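Side-chain contact in flagellar biosynthetic protein FlhB (Shewanella putrefaciens CN-32, PDB 6Z0W), which is probably required for building the rod of the flagellar basal body, as a membrane component of the flagellar type III export apparatus: residues A[5-8]-A[9-13]. Residues are numbered along the deposited sequence; the frame is centred on the assembly and turned at random.
Sequences QRRM and MAEVP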
loop_
_atom_site.group_PDB
_atom_site.type_symbol
_atom_site.label_atom_id
_atom_site.label_comp_id
_atom_site.label_asym_id
_atom_site.label_seq_id
_atom_site.Cartn_x
_atom_site.Cartn_y
_atom_site.Cartn_z
ATOM N N GLN A 5 -4.994 15.089 0.184
ATOM C CA GLN A 5 -5.097 16.257 1.040
ATOM C C GLN A 5 -3.784 16.473 1.785
ATOM O O GLN A 5 -2.990 15.541 1.974
ATOM C CB GLN A 5 -6.236 16.077 2.054
ATOM C CG GLN A 5 -7.588 16.452 1.513
ATOM C CD GLN A 5 -7.825 17.932 1.629
ATOM O OE1 GLN A 5 -7.957 18.461 2.735
ATOM N NE2 GLN A 5 -7.847 18.623 0.487
ATOM N N ARG A 6 -3.564 17.719 2.214
ATOM C CA ARG A 6 -2.470 17.973 3.140
ATOM C C ARG A 6 -2.654 17.149 4.403
ATOM O O ARG A 6 -1.681 16.646 4.972
ATOM C CB ARG A 6 -2.387 19.461 3.492
ATOM C CG ARG A 6 -1.994 20.385 2.368
ATOM C CD ARG A 6 -2.116 21.856 2.816
ATOM N NE ARG A 6 -3.401 22.127 3.481
ATOM C CZ ARG A 6 -3.747 23.305 3.994
ATOM N NH1 ARG A 6 -2.905 24.331 3.928
ATOM N NH2 ARG A 6 -4.930 23.462 4.588
ATOM N N ARG A 7 -3.908 16.984 4.837
ATOM C CA ARG A 7 -4.202 16.204 6.038
ATOM C C ARG A 7 -3.836 14.738 5.847
ATOM O O ARG A 7 -3.262 14.106 6.741
ATOM C CB ARG A 7 -5.678 16.360 6.399
ATOM C CG ARG A 7 -6.121 15.569 7.608
ATOM C CD ARG A 7 -5.364 16.004 8.851
ATOM N NE ARG A 7 -5.702 15.213 10.037
ATOM C CZ ARG A 7 -5.036 14.131 10.434
ATOM N NH1 ARG A 7 -3.994 13.705 9.732
ATOM N NH2 ARG A 7 -5.413 13.483 11.533
ATOM N N MET A 8 -4.135 14.184 4.675
ATOM C CA MET A 8 -3.649 12.850 4.358
ATOM C C MET A 8 -2.120 12.816 4.275
ATOM O O MET A 8 -1.489 11.894 4.791
ATOM C CB MET A 8 -4.286 12.375 3.055
ATOM C CG MET A 8 -3.924 10.958 2.667
ATOM S SD MET A 8 -4.271 10.686 0.904
ATOM C CE MET A 8 -3.000 11.681 0.158
ATOM N N MET A 9 -1.503 13.819 3.652
ATOM C CA MET A 9 -0.052 13.795 3.472
ATOM C C MET A 9 0.685 13.858 4.797
ATOM O O MET A 9 1.766 13.276 4.930
ATOM C CB MET A 9 0.402 14.960 2.586
ATOM C CG MET A 9 0.161 14.716 1.154
ATOM S SD MET A 9 1.030 13.253 0.591
ATOM C CE MET A 9 0.203 13.084 -0.960
ATOM N N ALA A 10 0.123 14.561 5.777
ATOM C CA ALA A 10 0.682 14.617 7.127
ATOM C C ALA A 10 0.725 13.267 7.824
ATOM O O ALA A 10 1.377 13.162 8.869
ATOM C CB ALA A 10 -0.123 15.603 7.978
ATOM N N GLU A 11 0.043 12.238 7.298
ATOM C CA GLU A 11 -0.019 10.931 7.956
ATOM C C GLU A 11 1.031 9.949 7.461
ATOM O O GLU A 11 1.324 8.975 8.167
ATOM C CB GLU A 11 -1.393 10.272 7.753
ATOM C CG GLU A 11 -2.540 10.862 8.554
ATOM C CD GLU A 11 -2.304 10.776 10.048
ATOM O OE1 GLU A 11 -1.715 9.764 10.495
ATOM O OE2 GLU A 11 -2.682 11.733 10.765
ATOM N N VAL A 12 1.579 10.170 6.270
ATOM C CA VAL A 12 2.549 9.285 5.622
ATOM C C VAL A 12 3.736 8.956 6.533
ATOM O O VAL A 12 4.206 7.804 6.500
ATOM C CB VAL A 12 3.029 9.880 4.279
ATOM C CG1 VAL A 12 4.091 9.021 3.665
ATOM C CG2 VAL A 12 1.887 9.963 3.278
ATOM N N PRO A 13 4.253 9.890 7.355
ATOM C CA PRO A 13 5.309 9.508 8.312
ATOM C C PRO A 13 4.936 8.360 9.249
ATOM O O PRO A 13 5.841 7.727 9.813
ATOM C CB PRO A 13 5.559 10.805 9.100
ATOM C CG PRO A 13 5.202 11.906 8.101
ATOM C CD PRO A 13 4.013 11.355 7.378
#
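An i to i+4 salt bridge between R7 and E11 spans the end of the short N-terminal helix 6-9, before the chain runs on to strand 17-20. Arginine and glutamate suit these places because both chains are long and flexible enough to meet one turn apart, the arginine bending back toward E11 although it starts out pointing away. R7 sets CG anti to its backbone N (chi1 178°) and bends at chi2, which brings NH1 to 2.6 Å from OE2 of E11. The N-H points almost straight at the oxygen (169°), which lies close to the guanidinium plane; NH2 adds only a weak bond to the same OE2. OE2 receives NH1 on its anti lone pair, so OE1 is turned away from the arginine and bonds to ND2 of N14; the two planes stand 43° apart. Without the carboxylate, as with an alanine at E11, the R7 guanidinium would probably lose its anionic mate and be freer to swing, and N14 would lose this acceptor.

The backbone joining the two residues makes a single helical turn at the N-terminal end of the FlhB cytoplasmic domain, from the type III secretion exporter family: M9 N bonds to Q5 O at 2.8 Å and A10 N to R6 O at 2.9 Å. The i+4 pattern then gives way to E11 N on M8 O at 3.0 Å, as the chain enters a type I beta turn from M9 to V12. The small methyl of A10 sits just beyond the carbonyl oxygen of R6 and beside that of R7.

On the inward side, M8 and M9 run side by side in the same direction, their CE methyls 3.7 Å apart. Flexible, apolar methionines suit this fit: M9 lies on V49, K52 and I53 of helix 47-59, and buried M8 on A43 of strand 40-46 and on L80. V12 also packs against A43 and reaches V56 of helix 47-59.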